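Local coordinates for glycosylation Associate Protein 3 (Streptococcus agalactiae serotype V, PDB 6OYC) that is probably an accessory Sec component that works with Gap1 and Gap2 in glycosylation and secretion of a surface glycoprotein, with a likely carbohydrate-binding role, at residues N18-K22 and F32-L36; V81-F85 and L123-C128. All blocks are in the same frame, centred on the assembly; numbering follows the deposited sequence.

Contact 1: residues N18-K22 and F32-L36; sequences NFGTK and FENPL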
loop_
_atom_site.group_PDB
_atom_site.type_symbol
_atom_site.label_atom_id
_atom_site.label_comp_id
_atom_site.label_asym_id
_atom_site.label_seq_id
_atom_site.Cartn_x
_atom_site.Cartn_y
_atom_site.Cartn_z
ATOM N N ASN C 18 -21.039 -9.402 12.266
ATOM C CA ASN C 18 -20.449 -8.508 13.248
ATOM C C ASN C 18 -21.456 -8.247 14.381
ATOM O O ASN C 18 -21.728 -7.107 14.756
ATOM C CB ASN C 18 -19.983 -7.256 12.455
ATOM C CG ASN C 18 -19.826 -5.962 13.286
ATOM O OD1 ASN C 18 -19.528 -5.970 14.471
ATOM N ND2 ASN C 18 -19.997 -4.831 12.609
ATOM N N PHE C 19 -22.035 -9.306 14.944
ATOM C CA PHE C 19 -22.962 -9.118 16.056
ATOM C C PHE C 19 -22.193 -8.667 17.293
ATOM O O PHE C 19 -21.216 -9.304 17.701
ATOM C CB PHE C 19 -23.751 -10.400 16.342
ATOM C CG PHE C 19 -24.534 -10.916 15.154
ATOM C CD1 PHE C 19 -25.816 -10.464 14.903
ATOM C CD2 PHE C 19 -23.984 -11.848 14.297
ATOM C CE1 PHE C 19 -26.540 -10.924 13.822
ATOM C CE2 PHE C 19 -24.697 -12.316 13.211
ATOM C CZ PHE C 19 -25.977 -11.849 12.972
ATOM N N GLY C 20 -22.609 -7.539 17.856
ATOM C CA GLY C 20 -22.007 -7.010 19.064
ATOM C C GLY C 20 -20.660 -6.327 18.913
ATOM O O GLY C 20 -20.290 -5.516 19.762
ATOM N N THR C 21 -19.923 -6.618 17.850
ATOM C CA THR C 21 -18.557 -6.119 17.727
ATOM C C THR C 21 -18.523 -4.627 17.387
ATOM O O THR C 21 -19.327 -4.127 16.597
ATOM C CB THR C 21 -17.812 -6.919 16.660
ATOM O OG1 THR C 21 -17.777 -8.302 17.030
ATOM C CG2 THR C 21 -16.401 -6.404 16.469
ATOM N N LYS C 22 -17.586 -3.908 17.999
ATOM C CA LYS C 22 -17.285 -2.536 17.603
ATOM C C LYS C 22 -16.131 -2.577 16.605
ATOM O O LYS C 22 -15.017 -2.990 16.938
ATOM C CB LYS C 22 -16.971 -1.678 18.823
ATOM C CG LYS C 22 -18.134 -1.694 19.819
ATOM C CD LYS C 22 -17.816 -0.999 21.128
ATOM C CE LYS C 22 -19.075 -0.900 21.974
ATOM N NZ LYS C 22 -18.787 -0.516 23.377
ATOM N N PHE C 32 -10.841 -3.995 15.812
ATOM C CA PHE C 32 -11.906 -4.862 16.295
ATOM C C PHE C 32 -11.925 -4.837 17.818
ATOM O O PHE C 32 -10.881 -4.954 18.467
ATOM C CB PHE C 32 -11.682 -6.284 15.767
ATOM C CG PHE C 32 -12.589 -7.336 16.351
ATOM C CD1 PHE C 32 -12.502 -7.711 17.692
ATOM C CD2 PHE C 32 -13.478 -8.013 15.526
ATOM C CE1 PHE C 32 -13.325 -8.690 18.213
ATOM C CE2 PHE C 32 -14.294 -8.999 16.032
ATOM C CZ PHE C 32 -14.222 -9.342 17.378
ATOM N N GLU C 33 -13.119 -4.714 18.390
ATOM C CA GLU C 33 -13.278 -4.755 19.838
ATOM C C GLU C 33 -14.564 -5.502 20.155
ATOM O O GLU C 33 -15.663 -5.010 19.875
ATOM C CB GLU C 33 -13.297 -3.348 20.438
ATOM C CG GLU C 33 -13.488 -3.342 21.948
ATOM C CD GLU C 33 -13.953 -1.996 22.461
ATOM O OE1 GLU C 33 -14.113 -1.069 21.636
ATOM O OE2 GLU C 33 -14.169 -1.867 23.685
ATOM N N ASN C 34 -14.430 -6.699 20.717
ATOM C CA ASN C 34 -15.579 -7.465 21.193
ATOM C C ASN C 34 -15.150 -8.184 22.460
ATOM O O ASN C 34 -14.571 -9.278 22.413
ATOM C CB ASN C 34 -16.093 -8.437 20.133
ATOM C CG ASN C 34 -17.443 -8.991 20.478
ATOM O OD1 ASN C 34 -17.756 -9.181 21.652
ATOM N ND2 ASN C 34 -18.258 -9.268 19.460
ATOM N N PRO C 35 -15.417 -7.587 23.625
ATOM C CA PRO C 35 -14.906 -8.164 24.876
ATOM C C PRO C 35 -15.531 -9.497 25.196
ATOM O O PRO C 35 -14.920 -10.308 25.899
ATOM C CB PRO C 35 -15.264 -7.106 25.932
ATOM C CG PRO C 35 -15.732 -5.889 25.154
ATOM C CD PRO C 35 -16.268 -6.410 23.869
ATOM N N LEU C 36 -16.741 -9.745 24.701
ATOM C CA LEU C 36 -17.343 -11.060 24.853
ATOM C C LEU C 36 -16.553 -12.122 24.096
ATOM O O LEU C 36 -16.594 -13.302 24.469
ATOM C CB LEU C 36 -18.792 -11.008 24.382
ATOM C CG LEU C 36 -19.668 -12.209 24.683
ATOM C CD1 LEU C 36 -20.996 -11.714 25.206
ATOM C CD2 LEU C 36 -19.832 -13.021 23.409
#

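Contact 2: residues V81-F85 and L123-C128; sequences VSSLF and LINAGC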
loop_
_atom_site.group_PDB
_atom_site.type_symbol
_atom_site.label_atom_id
_atom_site.label_comp_id
_atom_site.label_asym_id
_atom_site.label_seq_id
_atom_site.Cartn_x
_atom_site.Cartn_y
_atom_site.Cartn_z
ATOM N N VAL C 81 -2.034 -14.823 19.407
ATOM C CA VAL C 81 -1.861 -14.950 17.962
ATOM C C VAL C 81 -2.753 -16.049 17.389
ATOM O O VAL C 81 -3.333 -15.893 16.308
ATOM C CB VAL C 81 -0.381 -15.194 17.623
ATOM C CG1 VAL C 81 -0.153 -15.158 16.104
ATOM C CG2 VAL C 81 0.498 -14.161 18.331
ATOM N N SER C 82 -2.894 -17.167 18.107
ATOM C CA SER C 82 -3.656 -18.303 17.593
ATOM C C SER C 82 -5.121 -17.968 17.300
ATOM O O SER C 82 -5.762 -18.682 16.516
ATOM C CB SER C 82 -3.577 -19.466 18.595
ATOM O OG SER C 82 -4.392 -19.241 19.745
ATOM N N SER C 83 -5.659 -16.896 17.891
ATOM C CA SER C 83 -7.096 -16.646 17.906
ATOM C C SER C 83 -7.603 -15.813 16.728
ATOM O O SER C 83 -8.813 -15.570 16.651
ATOM C CB SER C 83 -7.499 -15.965 19.220
ATOM O OG SER C 83 -7.041 -14.621 19.252
ATOM N N LEU C 84 -6.733 -15.368 15.817
ATOM C CA LEU C 84 -7.171 -14.771 14.553
ATOM C C LEU C 84 -6.498 -15.507 13.406
ATOM O O LEU C 84 -5.301 -15.323 13.172
ATOM C CB LEU C 84 -6.855 -13.274 14.473
ATOM C CG LEU C 84 -7.421 -12.595 13.212
ATOM C CD1 LEU C 84 -8.955 -12.467 13.278
ATOM C CD2 LEU C 84 -6.779 -11.238 12.923
ATOM N N PHE C 85 -7.260 -16.308 12.663
ATOM C CA PHE C 85 -6.664 -17.096 11.597
ATOM C C PHE C 85 -7.396 -16.878 10.272
ATOM O O PHE C 85 -8.405 -16.167 10.186
ATOM C CB PHE C 85 -6.592 -18.589 11.973
ATOM C CG PHE C 85 -7.923 -19.265 12.115
ATOM C CD1 PHE C 85 -8.580 -19.282 13.343
ATOM C CD2 PHE C 85 -8.502 -19.921 11.039
ATOM C CE1 PHE C 85 -9.817 -19.913 13.484
ATOM C CE2 PHE C 85 -9.730 -20.561 11.171
ATOM C CZ PHE C 85 -10.390 -20.559 12.399
ATOM N N LEU C 123 -11.285 -14.252 6.982
ATOM C CA LEU C 123 -10.758 -13.939 8.302
ATOM C C LEU C 123 -11.688 -14.549 9.339
ATOM O O LEU C 123 -12.902 -14.317 9.303
ATOM C CB LEU C 123 -10.690 -12.427 8.485
ATOM C CG LEU C 123 -9.618 -11.741 9.314
ATOM C CD1 LEU C 123 -8.239 -12.040 8.733
ATOM C CD2 LEU C 123 -9.889 -10.219 9.329
ATOM N N ILE C 124 -11.137 -15.341 10.252
ATOM C CA ILE C 124 -11.951 -16.038 11.240
ATOM C C ILE C 124 -11.465 -15.692 12.643
ATOM O O ILE C 124 -10.277 -15.837 12.953
ATOM C CB ILE C 124 -11.949 -17.554 11.003
ATOM C CG1 ILE C 124 -12.457 -17.845 9.592
ATOM C CG2 ILE C 124 -12.825 -18.238 12.028
ATOM C CD1 ILE C 124 -12.544 -19.299 9.257
ATOM N N ASN C 125 -12.394 -15.226 13.480
ATOM C CA ASN C 125 -12.125 -14.896 14.876
ATOM C C ASN C 125 -12.345 -16.137 15.731
ATOM O O ASN C 125 -13.428 -16.736 15.693
ATOM C CB ASN C 125 -13.036 -13.758 15.350
ATOM C CG ASN C 125 -12.710 -13.292 16.767
ATOM O OD1 ASN C 125 -11.552 -13.293 17.179
ATOM N ND2 ASN C 125 -13.731 -12.887 17.513
ATOM N N ALA C 126 -11.324 -16.512 16.503
ATOM C CA ALA C 126 -11.409 -17.664 17.394
ATOM C C ALA C 126 -11.288 -17.246 18.861
ATOM O O ALA C 126 -10.324 -17.617 19.539
ATOM C CB ALA C 126 -10.325 -18.685 17.035
ATOM N N GLY C 127 -12.255 -16.468 19.350
ATOM C CA GLY C 127 -12.272 -16.014 20.729
ATOM C C GLY C 127 -11.476 -14.761 21.045
ATOM O O GLY C 127 -11.308 -14.447 22.229
ATOM N N CYS C 128 -10.996 -14.026 20.040
ATOM C CA CYS C 128 -10.169 -12.851 20.291
ATOM C C CYS C 128 -11.013 -11.627 20.638
ATOM O O CYS C 128 -12.047 -11.363 20.018
ATOM C CB CYS C 128 -9.291 -12.540 19.079
ATOM S SG CYS C 128 -8.263 -11.073 19.297
#

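Contact 1: residues N18-K22 and F32-L36
Lys22 and Glu33 pair through their backbones, and Thr21 meets Phe32 and Asn34 through its side chain. The backbone part is an antiparallel hydrogen-bonded pair. Lys22 N donates to Glu33 O at 2.9 Å with an N-H...O angle of 164°. Glu33 N returns a bond to Lys22 O. The side-chain bond lies next to this pair. Asn34 ND2 donates to Thr21 OG1 at 2.7 Å, and the hydroxyl oxygen lies close to the amide plane of Asn34. The other polar atom of the amide, Asn34 OD1, accepts weak bonds from Leu36 N and Ala37 N.

The apolar part is a CH-pi contact. Thr21 CG2 sits over one face of the Phe32 ring, 3.6 Å from its centroid and displaced toward the rim near CE2. Thr21 has CG2 anti to its own N and OG1 anti to its carbonyl carbon (chi1 -60°). This rotation gives the methyl to the ring and the hydroxyl to the amide. The Phe32 ring also stacks with Phe131.

Lys22 and Glu33 run side by side in the same direction, with CD of Lys22 3.7 Å from OE1 of Glu33. Their charged ends do not touch: Lys22 NZ is 4.8 Å from Glu33 OE2. Attraction between them is therefore probably modest. The chemistry implies that the two branches of Thr21, one polar and one apolar, tie the loop to the end of the hairpin.

Contact 2: residues V81-F85 and L123-C128
Leu84 and Phe85 pair antiparallel with Asn125 and Ile124, where strand 84-91 begins and strand 118-125 ends. Leu84 and Asn125 form a non-hydrogen-bonded pair. Phe85 and Ile124 form a hydrogen-bonded pair: Phe85 N donates to Ile124 O at 3.1 Å, and Ile124 N donates to Phe85 O at 2.9 Å. Past the last bridge one more backbone bond joins the segments: Ala126 N donates to Ser83 O at 2.7 Å. Ser83 belongs to the 3-10 turn 81-83 that leads into the strand.

On one face of the sheet, the Phe85 ring packs against Ile124. Ile124 CB lies over the ring, 3.9 Å from its centroid, and CG2 approaches CZ to 3.4 Å. Ala126 CB comes to the ring edge near CE1. Phe85 holds CG between its own N and carbonyl carbon (chi1 66°), which brings the ring across to the neighbouring strand.

On the opposite face, Leu84 CD1 reaches Leu123 CG at 4.1 Å. Both leucines also touch strands 69-78 and 130-140, so this face packs against the six-stranded sheet. Near the 3-10 segment, Ser83 OG lies 3.1 Å from Cys128 CB. The Ser83 hydroxyl is hydrogen-bonded to Leu80 O.

Asn125 OD1 accepts from Cys128 N at 3.0 Å, an Asx motif that shapes the turn after the strand. The contact is typical of two central antiparallel strands in a beta-sandwich, one face covered by the second sheet.

In the fold
Contact 1 closes before contact 2 opens along the chain, and their centres are about 13 Å apart. All four segments lie in the region that defines this accessory Sec family. Contact 1 lies at the open end of the hairpin of strands 22-26 and 29-33, with the loop that leads into it. Contact 2 joins the two inner strands of the four-stranded antiparallel sheet. The two contacts touch directly: Phe32 CE1 lies 3.5 Å from Cys128 O. Phe131, on strand 130-140, stacks with Phe32 and also touches Leu84. The contacts thus meet at the buried Phe32 ring, beside the packing of the two sheets, in the beta-rich part that probably resembles a carbohydrate-binding domain.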